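Local coordinates for putative type VI secretion protein (Escherichia coli, PDB 6SKI), which probably hydrolyses phospholipids as a toxic effector that the type VI secretion system carries on its VgrG spike, at residues Gly34-Ile39 with Lys188-Val193; Met347-Tyr352 with Lys399-Ala404; Asp497-Val502 with Phe514-Asn519; Arg96-Asn101 with Tyr317-Ser322. All blocks are in the same frame, centred on the assembly; numbering follows the deposited sequence.

Contact 1 of 4, residues Gly34-Ile39 with Lys188-Val193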
loop_
_atom_site.group_PDB
_atom_site.type_symbol
_atom_site.label_atom_id
_atom_site.label_comp_id
_atom_site.label_asym_id
_atom_site.label_seq_id
_atom_site.Cartn_x
_atom_site.Cartn_y
_atom_site.Cartn_z
ATOM N N GLY A 34 30.688 -13.342 6.374
ATOM C CA GLY A 34 29.915 -12.579 5.414
ATOM C C GLY A 34 28.442 -12.914 5.582
ATOM O O GLY A 34 28.013 -14.025 5.269
ATOM N N VAL A 35 27.682 -11.945 6.086
ATOM C CA VAL A 35 26.270 -12.152 6.386
ATOM C C VAL A 35 25.423 -11.496 5.304
ATOM O O VAL A 35 25.669 -10.350 4.914
ATOM C CB VAL A 35 25.910 -11.639 7.793
ATOM C CG1 VAL A 35 26.941 -12.119 8.794
ATOM C CG2 VAL A 35 25.805 -10.130 7.840
ATOM N N THR A 36 24.482 -12.258 4.757
ATOM C CA THR A 36 23.496 -11.708 3.835
ATOM C C THR A 36 22.383 -11.053 4.637
ATOM O O THR A 36 21.586 -11.740 5.280
ATOM C CB THR A 36 22.941 -12.802 2.932
ATOM O OG1 THR A 36 23.997 -13.694 2.559
ATOM C CG2 THR A 36 22.330 -12.199 1.685
ATOM N N LEU A 37 22.316 -9.732 4.602
ATOM C CA LEU A 37 21.309 -8.991 5.344
ATOM C C LEU A 37 20.173 -8.622 4.403
ATOM O O LEU A 37 20.389 -7.937 3.400
ATOM C CB LEU A 37 21.907 -7.743 5.987
ATOM C CG LEU A 37 20.950 -6.908 6.830
ATOM C CD1 LEU A 37 20.401 -7.715 7.982
ATOM C CD2 LEU A 37 21.675 -5.696 7.344
ATOM N N THR A 38 18.970 -9.076 4.730
ATOM C CA THR A 38 17.776 -8.763 3.965
ATOM C C THR A 38 16.943 -7.755 4.736
ATOM O O THR A 38 16.641 -7.966 5.914
ATOM C CB THR A 38 16.955 -10.019 3.688
ATOM O OG1 THR A 38 17.835 -11.126 3.474
ATOM C CG2 THR A 38 16.092 -9.820 2.466
ATOM N N ILE A 39 16.575 -6.663 4.077
ATOM C CA ILE A 39 15.726 -5.643 4.671
ATOM C C ILE A 39 14.333 -5.810 4.090
ATOM O O ILE A 39 14.135 -5.666 2.878
ATOM C CB ILE A 39 16.272 -4.231 4.424
ATOM C CG1 ILE A 39 17.774 -4.190 4.711
ATOM C CG2 ILE A 39 15.532 -3.225 5.281
ATOM C CD1 ILE A 39 18.391 -2.828 4.541
ATOM N N LYS A 188 26.096 -8.791 1.625
ATOM C CA LYS A 188 25.054 -8.519 0.651
ATOM C C LYS A 188 23.909 -7.818 1.359
ATOM O O LYS A 188 23.588 -8.146 2.502
ATOM C CB LYS A 188 24.562 -9.809 -0.008
ATOM C CG LYS A 188 23.878 -9.608 -1.338
ATOM C CD LYS A 188 23.468 -10.939 -1.931
ATOM C CE LYS A 188 22.483 -10.755 -3.066
ATOM N NZ LYS A 188 22.431 -11.956 -3.941
ATOM N N ILE A 189 23.308 -6.852 0.681
ATOM C CA ILE A 189 22.101 -6.186 1.151
ATOM C C ILE A 189 20.980 -6.590 0.210
ATOM O O ILE A 189 20.986 -6.225 -0.972
ATOM C CB ILE A 189 22.262 -4.663 1.204
ATOM C CG1 ILE A 189 23.263 -4.267 2.289
ATOM C CG2 ILE A 189 20.917 -3.997 1.433
ATOM C CD1 ILE A 189 22.671 -4.176 3.668
ATOM N N GLN A 190 20.034 -7.362 0.719
ATOM C CA GLN A 190 18.865 -7.776 -0.036
ATOM C C GLN A 190 17.640 -7.012 0.444
ATOM O O GLN A 190 17.627 -6.433 1.532
ATOM C CB GLN A 190 18.635 -9.279 0.105
ATOM C CG GLN A 190 19.310 -10.122 -0.945
ATOM C CD GLN A 190 19.233 -11.592 -0.623
ATOM O OE1 GLN A 190 18.938 -11.973 0.508
ATOM N NE2 GLN A 190 19.500 -12.431 -1.612
ATOM N N PHE A 191 16.602 -7.010 -0.387
ATOM C CA PHE A 191 15.342 -6.360 -0.059
ATOM C C PHE A 191 14.190 -7.310 -0.334
ATOM O O PHE A 191 14.151 -7.953 -1.386
ATOM C CB PHE A 191 15.149 -5.073 -0.865
ATOM C CG PHE A 191 16.070 -3.960 -0.467
ATOM C CD1 PHE A 191 15.913 -3.316 0.743
ATOM C CD2 PHE A 191 17.078 -3.545 -1.313
ATOM C CE1 PHE A 191 16.751 -2.292 1.107
ATOM C CE2 PHE A 191 17.918 -2.520 -0.951
ATOM C CZ PHE A 191 17.753 -1.893 0.261
ATOM N N ASP A 192 13.259 -7.400 0.610
ATOM C CA ASP A 192 11.963 -8.039 0.401
ATOM C C ASP A 192 10.920 -6.934 0.467
ATOM O O ASP A 192 10.575 -6.460 1.551
ATOM C CB ASP A 192 11.683 -9.120 1.436
ATOM C CG ASP A 192 12.607 -10.296 1.308
ATOM O OD1 ASP A 192 12.815 -10.760 0.171
ATOM O OD2 ASP A 192 13.108 -10.771 2.345
ATOM N N VAL A 193 10.420 -6.526 -0.689
ATOM C CA VAL A 193 9.519 -5.389 -0.786
ATOM C C VAL A 193 8.091 -5.902 -0.872
ATOM O O VAL A 193 7.770 -6.736 -1.727
ATOM C CB VAL A 193 9.869 -4.506 -1.992
ATOM C CG1 VAL A 193 9.301 -3.121 -1.805
ATOM C CG2 VAL A 193 11.372 -4.444 -2.174
#
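Two neighbouring parallel strands of the central sheet of an alpha/beta-hydrolase fold run side by side here, Gly34-Ile39 next to Lys188-Val193, their directions 28° apart. The backbones are laced in the staggered parallel manner. Leu37 gives its N-H to Lys188 O and takes Gln190 N on its own O, and Ile39 repeats the pattern with Gln190 O and Asp192 N. Leu37, Ile39, Ile189 and Phe191 share one face of the sheet. Ile39 shows how that face is filled. Its CB sits 3.8 Å from Phe191 CD1. CG1 is turned anti to the carbonyl carbon (chi1 -46°) and passes Gln190 O at 3.9 Å. The chain then runs on extended, so that CD1 lies against Phe191 CE1 at 3.8 Å and, crossing Ile189 obliquely, comes within 4.2 Å of its CG2. Ile168 of helix 156-178 covers Ile39 and Phe191, and Phe206 meets the Phe191 ring edge-to-face. On the other face Thr38 and Gln190 lie alongside each other, and Thr38 CG2 reaches Asp192 OD2. That buried carboxylate oxygen is satisfied by a salt bridge to Arg239 and a hydrogen bond with Tyr109 OH. The last rung, Asp192 N to Ile39 O at 3.0 Å, has its donor 39° above the carbonyl plane, while the same Ile39 O lies at the edge of the Phe191 ring.

Contact 2 of 4, residues Met347-Tyr352 with Lys399-Ala404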
loop_
_atom_site.group_PDB
_atom_site.type_symbol
_atom_site.label_atom_id
_atom_site.label_comp_id
_atom_site.label_asym_id
_atom_site.label_seq_id
_atom_site.Cartn_x
_atom_site.Cartn_y
_atom_site.Cartn_z
ATOM N N MET A 347 -44.326 3.121 -9.059
ATOM C CA MET A 347 -43.860 1.990 -9.846
ATOM C C MET A 347 -44.225 2.116 -11.316
ATOM O O MET A 347 -43.992 1.178 -12.084
ATOM C CB MET A 347 -44.430 0.691 -9.279
ATOM C CG MET A 347 -43.948 0.372 -7.878
ATOM S SD MET A 347 -43.740 -1.393 -7.603
ATOM C CE MET A 347 -43.235 -1.399 -5.886
ATOM N N ASP A 348 -44.798 3.242 -11.718
ATOM C CA ASP A 348 -45.117 3.530 -13.109
ATOM C C ASP A 348 -44.343 4.753 -13.576
ATOM O O ASP A 348 -44.855 5.600 -14.310
ATOM C CB ASP A 348 -46.618 3.726 -13.296
ATOM C CG ASP A 348 -47.119 3.151 -14.602
ATOM O OD1 ASP A 348 -46.742 3.684 -15.666
ATOM O OD2 ASP A 348 -47.887 2.166 -14.570
ATOM N N THR A 349 -43.093 4.850 -13.143
ATOM C CA THR A 349 -42.255 6.015 -13.362
ATOM C C THR A 349 -41.022 5.597 -14.153
ATOM O O THR A 349 -40.604 4.437 -14.116
ATOM C CB THR A 349 -41.860 6.646 -12.017
ATOM O OG1 THR A 349 -43.046 6.977 -11.287
ATOM C CG2 THR A 349 -41.075 7.917 -12.214
ATOM N N ARG A 350 -40.447 6.551 -14.888
ATOM C CA ARG A 350 -39.249 6.258 -15.669
ATOM C C ARG A 350 -38.097 5.832 -14.771
ATOM O O ARG A 350 -37.337 4.919 -15.114
ATOM C CB ARG A 350 -38.849 7.478 -16.497
ATOM C CG ARG A 350 -37.646 7.246 -17.391
ATOM C CD ARG A 350 -37.061 8.555 -17.892
ATOM N NE ARG A 350 -36.769 9.485 -16.805
ATOM C CZ ARG A 350 -35.633 9.491 -16.116
ATOM N NH1 ARG A 350 -34.681 8.613 -16.395
ATOM N NH2 ARG A 350 -35.448 10.374 -15.144
ATOM N N VAL A 351 -37.950 6.482 -13.615
ATOM C CA VAL A 351 -36.843 6.157 -12.723
ATOM C C VAL A 351 -37.004 4.751 -12.158
ATOM O O VAL A 351 -36.023 4.015 -12.003
ATOM C CB VAL A 351 -36.711 7.219 -11.614
ATOM C CG1 VAL A 351 -36.460 8.581 -12.228
ATOM C CG2 VAL A 351 -37.940 7.255 -10.737
ATOM N N TYR A 352 -38.241 4.345 -11.858
ATOM C CA TYR A 352 -38.463 2.985 -11.379
ATOM C C TYR A 352 -38.154 1.960 -12.457
ATOM O O TYR A 352 -37.578 0.906 -12.172
ATOM C CB TYR A 352 -39.897 2.810 -10.891
ATOM C CG TYR A 352 -40.136 1.445 -10.293
ATOM C CD1 TYR A 352 -39.692 1.142 -9.017
ATOM C CD2 TYR A 352 -40.779 0.451 -11.013
ATOM C CE1 TYR A 352 -39.897 -0.102 -8.468
ATOM C CE2 TYR A 352 -40.988 -0.800 -10.472
ATOM C CZ TYR A 352 -40.545 -1.069 -9.198
ATOM O OH TYR A 352 -40.745 -2.312 -8.645
ATOM N N LYS A 399 -44.983 15.436 -7.099
ATOM C CA LYS A 399 -44.081 14.682 -6.245
ATOM C C LYS A 399 -42.779 14.450 -6.992
ATOM O O LYS A 399 -42.774 14.279 -8.212
ATOM C CB LYS A 399 -44.688 13.332 -5.834
ATOM C CG LYS A 399 -44.664 12.292 -6.946
ATOM C CD LYS A 399 -45.813 11.311 -6.870
ATOM C CE LYS A 399 -45.906 10.654 -5.513
ATOM N NZ LYS A 399 -46.876 9.525 -5.535
ATOM N N GLN A 400 -41.677 14.450 -6.261
ATOM C CA GLN A 400 -40.407 13.985 -6.794
ATOM C C GLN A 400 -40.258 12.519 -6.419
ATOM O O GLN A 400 -40.256 12.175 -5.230
ATOM C CB GLN A 400 -39.231 14.800 -6.261
ATOM C CG GLN A 400 -37.962 14.606 -7.075
ATOM C CD GLN A 400 -36.720 15.060 -6.350
ATOM O OE1 GLN A 400 -36.630 14.961 -5.128
ATOM N NE2 GLN A 400 -35.746 15.559 -7.099
ATOM N N VAL A 401 -40.157 11.665 -7.431
ATOM C CA VAL A 401 -39.975 10.232 -7.260
ATOM C C VAL A 401 -38.568 9.891 -7.723
ATOM O O VAL A 401 -38.193 10.176 -8.867
ATOM C CB VAL A 401 -41.021 9.427 -8.044
ATOM C CG1 VAL A 401 -40.566 7.991 -8.209
ATOM C CG2 VAL A 401 -42.359 9.483 -7.346
ATOM N N GLY A 402 -37.790 9.310 -6.830
ATOM C CA GLY A 402 -36.466 8.810 -7.156
ATOM C C GLY A 402 -36.421 7.310 -6.953
ATOM O O GLY A 402 -37.088 6.776 -6.072
ATOM N N ALA A 403 -35.649 6.638 -7.788
ATOM C CA ALA A 403 -35.481 5.199 -7.690
ATOM C C ALA A 403 -34.007 4.856 -7.790
ATOM O O ALA A 403 -33.248 5.522 -8.506
ATOM C CB ALA A 403 -36.267 4.466 -8.775
ATOM N N ALA A 404 -33.601 3.837 -7.038
ATOM C CA ALA A 404 -32.246 3.313 -7.126
ATOM C C ALA A 404 -32.268 1.821 -6.840
ATOM O O ALA A 404 -33.278 1.267 -6.413
ATOM C CB ALA A 404 -31.302 4.034 -6.164
#
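Thr349 OG1 is gripped twice just before helix 350-362: it hydrogen-bonds to Glu346 O and more weakly to Arg345 O, so the hydroxyl is tied back to its own loop. Thr349 occupies the N-cap position, yet its side chain makes no capping bond. With OG1 anti to the carbonyl carbon (chi1 -57°), CG2 is left to meet the sheet, and it approaches Val401 CG1 obliquely at 4.0 Å. The rest of the contact is apolar and centres on Val351. With CG1 anti to the carbonyl carbon (chi1 -60°), CG2 falls in the crowded position between the backbone N and the carbonyl carbon, and it is the branch that does the touching. It rests 3.7 Å from Val401 CG1 and 3.8 Å from Ala403 CB, with Val401 O close by at 3.5 Å. Val401 presents CG1 by turning it anti to its backbone N (chi1 162°). Ala403 CB in turn lies under the first turn of the helix, 3.3 Å from Val351 O and 3.7 Å from Tyr352 N. One face of the Tyr352 ring carries Met347 CA, offset toward its rim. Strand 398-409 is the middle strand of a three-stranded antiparallel sheet, flanked by 328-341 and 376-386. Val401 and Ala403 point to helix 350-362, whereas the alternate residues Gln400 and Ala404 touch helix 72-85.

Contact 3 of 4, residues Asp497-Val502 with Phe514-Asn519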
loop_
_atom_site.group_PDB
_atom_site.type_symbol
_atom_site.label_atom_id
_atom_site.label_comp_id
_atom_site.label_asym_id
_atom_site.label_seq_id
_atom_site.Cartn_x
_atom_site.Cartn_y
_atom_site.Cartn_z
ATOM N N ASP A 497 -18.119 17.093 0.233
ATOM C CA ASP A 497 -17.079 17.862 0.896
ATOM C C ASP A 497 -17.357 19.341 0.694
ATOM O O ASP A 497 -17.928 19.753 -0.316
ATOM C CB ASP A 497 -15.683 17.513 0.373
ATOM C CG ASP A 497 -14.608 17.710 1.421
ATOM O OD1 ASP A 497 -14.656 17.021 2.460
ATOM O OD2 ASP A 497 -13.719 18.559 1.211
ATOM N N GLY A 498 -16.930 20.147 1.663
ATOM C CA GLY A 498 -17.091 21.583 1.584
ATOM C C GLY A 498 -15.841 22.335 1.198
ATOM O O GLY A 498 -15.819 23.568 1.310
ATOM N N ASN A 499 -14.799 21.649 0.742
ATOM C CA ASN A 499 -13.536 22.269 0.380
ATOM C C ASN A 499 -13.357 22.391 -1.124
ATOM O O ASN A 499 -12.281 22.785 -1.579
ATOM C CB ASN A 499 -12.378 21.475 0.980
ATOM C CG ASN A 499 -12.328 21.573 2.484
ATOM O OD1 ASN A 499 -12.181 22.659 3.040
ATOM N ND2 ASN A 499 -12.455 20.436 3.154
ATOM N N LEU A 500 -14.384 22.066 -1.903
ATOM C CA LEU A 500 -14.293 22.093 -3.352
ATOM C C LEU A 500 -15.572 22.677 -3.925
ATOM O O LEU A 500 -16.639 22.615 -3.312
ATOM C CB LEU A 500 -14.075 20.691 -3.939
ATOM C CG LEU A 500 -12.885 19.841 -3.503
ATOM C CD1 LEU A 500 -12.903 18.528 -4.255
ATOM C CD2 LEU A 500 -11.575 20.564 -3.742
ATOM N N TRP A 501 -15.449 23.245 -5.119
ATOM C CA TRP A 501 -16.594 23.581 -5.948
ATOM C C TRP A 501 -16.333 23.016 -7.333
ATOM O O TRP A 501 -15.282 23.275 -7.920
ATOM C CB TRP A 501 -16.827 25.095 -6.014
ATOM C CG TRP A 501 -17.948 25.467 -6.926
ATOM C CD1 TRP A 501 -19.276 25.455 -6.634
ATOM C CD2 TRP A 501 -17.839 25.894 -8.287
ATOM N NE1 TRP A 501 -20.004 25.850 -7.726
ATOM C CE2 TRP A 501 -19.144 26.124 -8.756
ATOM C CE3 TRP A 501 -16.766 26.109 -9.153
ATOM C CZ2 TRP A 501 -19.403 26.556 -10.051
ATOM C CZ3 TRP A 501 -17.026 26.535 -10.435
ATOM C CH2 TRP A 501 -18.333 26.756 -10.872
ATOM N N VAL A 502 -17.277 22.248 -7.856
ATOM C CA VAL A 502 -17.121 21.606 -9.153
ATOM C C VAL A 502 -18.014 22.329 -10.146
ATOM O O VAL A 502 -19.195 22.568 -9.868
ATOM C CB VAL A 502 -17.453 20.107 -9.089
ATOM C CG1 VAL A 502 -17.110 19.442 -10.401
ATOM C CG2 VAL A 502 -16.702 19.450 -7.949
ATOM N N PHE A 514 -9.649 29.753 0.515
ATOM C CA PHE A 514 -9.816 30.668 1.635
ATOM C C PHE A 514 -10.729 30.099 2.712
ATOM O O PHE A 514 -11.163 30.843 3.599
ATOM C CB PHE A 514 -10.355 32.010 1.136
ATOM C CG PHE A 514 -9.575 32.576 -0.008
ATOM C CD1 PHE A 514 -10.199 32.878 -1.204
ATOM C CD2 PHE A 514 -8.214 32.787 0.103
ATOM C CE1 PHE A 514 -9.483 33.389 -2.264
ATOM C CE2 PHE A 514 -7.493 33.297 -0.952
ATOM C CZ PHE A 514 -8.129 33.598 -2.137
ATOM N N GLY A 515 -11.030 28.806 2.656
ATOM C CA GLY A 515 -11.942 28.191 3.588
ATOM C C GLY A 515 -13.234 27.786 2.913
ATOM O O GLY A 515 -13.550 28.239 1.809
ATOM N N PRO A 516 -14.005 26.918 3.563
ATOM C CA PRO A 516 -15.266 26.464 2.967
ATOM C C PRO A 516 -16.255 27.608 2.812
ATOM O O PRO A 516 -16.383 28.468 3.684
ATOM C CB PRO A 516 -15.766 25.413 3.963
ATOM C CG PRO A 516 -15.139 25.808 5.255
ATOM C CD PRO A 516 -13.779 26.319 4.889
ATOM N N LYS A 517 -16.959 27.608 1.683
ATOM C CA LYS A 517 -17.916 28.652 1.352
ATOM C C LYS A 517 -19.345 28.272 1.718
ATOM O O LYS A 517 -20.283 28.959 1.303
ATOM C CB LYS A 517 -17.834 28.990 -0.137
ATOM C CG LYS A 517 -16.508 29.595 -0.564
ATOM C CD LYS A 517 -16.441 31.076 -0.239
ATOM C CE LYS A 517 -15.060 31.470 0.246
ATOM N NZ LYS A 517 -14.977 32.921 0.554
ATOM N N GLY A 518 -19.530 27.195 2.475
ATOM C CA GLY A 518 -20.847 26.749 2.871
ATOM C C GLY A 518 -21.550 25.851 1.879
ATOM O O GLY A 518 -22.614 25.310 2.206
ATOM N N ASN A 519 -20.997 25.672 0.685
ATOM C CA ASN A 519 -21.584 24.771 -0.293
ATOM C C ASN A 519 -21.128 23.340 -0.033
ATOM O O ASN A 519 -20.222 23.082 0.762
ATOM C CB ASN A 519 -21.192 25.179 -1.710
ATOM C CG ASN A 519 -19.756 24.830 -2.035
ATOM O OD1 ASN A 519 -18.883 24.903 -1.174
ATOM N ND2 ASN A 519 -19.507 24.435 -3.277
#
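Trp501 and Asn519 cross at about a right angle, with the indole and amide planes 34° apart. The amide nitrogen, not the oxygen, makes the approach: Asn519 ND2 comes in at the edge of the indole, in its plane, 3.5 Å from Trp501 CD1. Two torsions set this up. Trp501 holds CG anti to its backbone N, and Asn519 puts CG between its N and carbonyl carbon (chi1 74°). From there ND2 also gives a weak hydrogen bond to Leu500 O, 3.4 Å long and bent to 148° at the hydrogen. Farther along, Pro516 CB abuts Gly498 O at 3.2 Å, while Gly498 CA directs a C-H toward Asn519 O at 3.6 Å. The 497-502 side is braced internally, since Asp497 OD2 receives Asn499 ND2 at 3.0 Å and, weakly, Asn499 N, which closes an Asx turn. This is a surface contact at the base of a beta-hairpin formed by strands 500-502 and 509-511. His512, just past the hairpin, is touched by both Trp501 and Asn519. On the other side Leu500 packs on Leu57 of helix 53-58, and Asp497 pairs through its backbone with Ala521 of strand 521-523.

Contact 4 of 4, residues Arg96-Asn101 with Tyr317-Ser322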
loop_
_atom_site.group_PDB
_atom_site.type_symbol
_atom_site.label_atom_id
_atom_site.label_comp_id
_atom_site.label_asym_id
_atom_site.label_seq_id
_atom_site.Cartn_x
_atom_site.Cartn_y
_atom_site.Cartn_z
ATOM N N ARG A 96 -12.934 4.164 9.013
ATOM C CA ARG A 96 -11.629 3.701 9.455
ATOM C C ARG A 96 -11.464 2.235 9.090
ATOM O O ARG A 96 -12.348 1.416 9.357
ATOM C CB ARG A 96 -11.447 3.878 10.961
ATOM C CG ARG A 96 -10.006 3.734 11.408
ATOM C CD ARG A 96 -9.901 3.382 12.881
ATOM N NE ARG A 96 -8.592 3.707 13.441
ATOM C CZ ARG A 96 -8.102 4.938 13.567
ATOM N NH1 ARG A 96 -8.815 5.991 13.191
ATOM N NH2 ARG A 96 -6.897 5.116 14.086
ATOM N N GLY A 97 -10.323 1.905 8.487
ATOM C CA GLY A 97 -10.048 0.547 8.080
ATOM C C GLY A 97 -9.440 -0.278 9.194
ATOM O O GLY A 97 -9.222 0.183 10.312
ATOM N N TYR A 98 -9.165 -1.530 8.868
ATOM C CA TYR A 98 -8.547 -2.474 9.782
ATOM C C TYR A 98 -7.114 -2.727 9.333
ATOM O O TYR A 98 -6.643 -2.172 8.340
ATOM C CB TYR A 98 -9.362 -3.767 9.836
ATOM C CG TYR A 98 -9.052 -4.672 11.002
ATOM C CD1 TYR A 98 -9.062 -4.195 12.300
ATOM C CD2 TYR A 98 -8.768 -6.013 10.802
ATOM C CE1 TYR A 98 -8.785 -5.025 13.364
ATOM C CE2 TYR A 98 -8.493 -6.849 11.858
ATOM C CZ TYR A 98 -8.503 -6.351 13.137
ATOM O OH TYR A 98 -8.227 -7.184 14.193
ATOM N N TYR A 99 -6.418 -3.571 10.084
ATOM C CA TYR A 99 -5.058 -3.939 9.724
ATOM C C TYR A 99 -5.042 -4.612 8.360
ATOM O O TYR A 99 -5.853 -5.498 8.077
ATOM C CB TYR A 99 -4.479 -4.872 10.783
ATOM C CG TYR A 99 -4.196 -4.188 12.093
ATOM C CD1 TYR A 99 -3.480 -3.004 12.136
ATOM C CD2 TYR A 99 -4.654 -4.720 13.287
ATOM C CE1 TYR A 99 -3.220 -2.373 13.330
ATOM C CE2 TYR A 99 -4.401 -4.096 14.487
ATOM C CZ TYR A 99 -3.682 -2.922 14.504
ATOM O OH TYR A 99 -3.425 -2.293 15.700
ATOM N N SER A 100 -4.118 -4.184 7.509
ATOM C CA SER A 100 -3.996 -4.755 6.176
ATOM C C SER A 100 -3.154 -6.021 6.254
ATOM O O SER A 100 -2.719 -6.443 7.327
ATOM C CB SER A 100 -3.398 -3.739 5.211
ATOM O OG SER A 100 -2.398 -2.967 5.844
ATOM N N ASN A 101 -2.896 -6.636 5.107
ATOM C CA ASN A 101 -2.034 -7.803 5.059
ATOM C C ASN A 101 -0.565 -7.425 5.087
ATOM O O ASN A 101 0.273 -8.272 5.406
ATOM C CB ASN A 101 -2.329 -8.624 3.803
ATOM C CG ASN A 101 -3.473 -9.587 3.996
ATOM O OD1 ASN A 101 -3.897 -9.844 5.119
ATOM N ND2 ASN A 101 -3.987 -10.120 2.900
ATOM N N TYR A 317 -10.546 -4.598 6.161
ATOM C CA TYR A 317 -11.947 -4.644 6.551
ATOM C C TYR A 317 -12.051 -5.090 8.001
ATOM O O TYR A 317 -11.426 -6.077 8.396
ATOM C CB TYR A 317 -12.740 -5.589 5.651
ATOM C CG TYR A 317 -13.073 -5.020 4.293
ATOM C CD1 TYR A 317 -13.748 -3.818 4.169
ATOM C CD2 TYR A 317 -12.732 -5.697 3.136
ATOM C CE1 TYR A 317 -14.059 -3.301 2.933
ATOM C CE2 TYR A 317 -13.045 -5.190 1.897
ATOM C CZ TYR A 317 -13.704 -3.992 1.800
ATOM O OH TYR A 317 -14.014 -3.484 0.562
ATOM N N ASN A 318 -12.836 -4.357 8.786
ATOM C CA ASN A 318 -12.968 -4.659 10.202
ATOM C C ASN A 318 -13.741 -5.960 10.414
ATOM O O ASN A 318 -14.574 -6.342 9.587
ATOM C CB ASN A 318 -13.652 -3.505 10.925
ATOM C CG ASN A 318 -13.162 -2.160 10.456
ATOM O OD1 ASN A 318 -13.397 -1.764 9.322
ATOM N ND2 ASN A 318 -12.455 -1.455 11.326
ATOM N N PRO A 319 -13.476 -6.663 11.512
ATOM C CA PRO A 319 -14.143 -7.942 11.758
ATOM C C PRO A 319 -15.629 -7.779 12.040
ATOM O O PRO A 319 -16.140 -6.679 12.254
ATOM C CB PRO A 319 -13.401 -8.483 12.985
ATOM C CG PRO A 319 -12.072 -7.800 12.922
ATOM C CD PRO A 319 -12.445 -6.411 12.530
ATOM N N VAL A 320 -16.320 -8.922 12.039
ATOM C CA VAL A 320 -17.777 -8.938 12.143
ATOM C C VAL A 320 -18.246 -8.376 13.481
ATOM O O VAL A 320 -19.261 -7.671 13.552
ATOM C CB VAL A 320 -18.303 -10.366 11.908
ATOM C CG1 VAL A 320 -19.576 -10.616 12.695
ATOM C CG2 VAL A 320 -18.557 -10.583 10.439
ATOM N N GLY A 321 -17.531 -8.669 14.559
ATOM C CA GLY A 321 -17.994 -8.289 15.877
ATOM C C GLY A 321 -17.497 -6.957 16.393
ATOM O O GLY A 321 -17.864 -6.570 17.507
ATOM N N SER A 322 -16.688 -6.239 15.623
ATOM C CA SER A 322 -16.189 -4.952 16.065
ATOM C C SER A 322 -17.295 -3.901 16.007
ATOM O O SER A 322 -18.301 -4.081 15.320
ATOM C CB SER A 322 -15.008 -4.519 15.201
ATOM O OG SER A 322 -15.318 -4.632 13.825
#
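The Tyr98 ring is covered on both faces. Over the centre of one lies Pro319 CD, 3.8 Å from the ring centroid and only 3° off the normal, a CH-pi contact with the carbon almost straight above the centre. Over the opposite face, offset toward the rim, sits CD2 of the adjoining Tyr99. Tyr98 and Pro319 cross at about a right angle, and Pro319 CG comes within 3.9 Å of Tyr98 CE2. At the tip, Tyr98 OH makes a weak hydrogen bond to Glu444. Tyr98 CG is anti to its backbone N (chi1 -164°), and CB rests 3.4 Å from Tyr317 O. Backbone pairing of Tyr98 with Gly316 fixes the loops just alongside. The proline itself begins a type I turn, Pro319-Ser322, in which Ser322 OG donates to Pro319 O at 2.7 Å. Tyr317 turns the other way and stacks on His487, near Ser197, His310 and Asp245, which probably form the catalytic triad of this hydrolase. The loop 317-322 belongs to the Tle1-like catalytic domain. Because CD is bonded to the amide nitrogen of the proline, its hydrogens are probably somewhat electron-poor, which would make them good partners for the pi cloud of Tyr98.

In the fold
From the N terminus, contact 1 comes first, pairing strand 22-43 with strand 184-195 across a 148-residue excursion that includes helices 144-154 and 156-178. Contact 4 opens inside that excursion, at 96-101, but closes only at 317-322, so the two cross, although their nearest atoms stay about 10 Å apart. Contact 4 thereby ties the loop ahead of helix 101-108 to the loop that follows strand 303-306 of the central sheet. Contacts 2 and 3 come later, in series. Contact 2 closes a loop between helix 350-362 and strand 398-409, its centre about 63 Å from that of contact 1. Contact 3 makes the shortest closure, around the hairpin of strands 500-502 and 509-511.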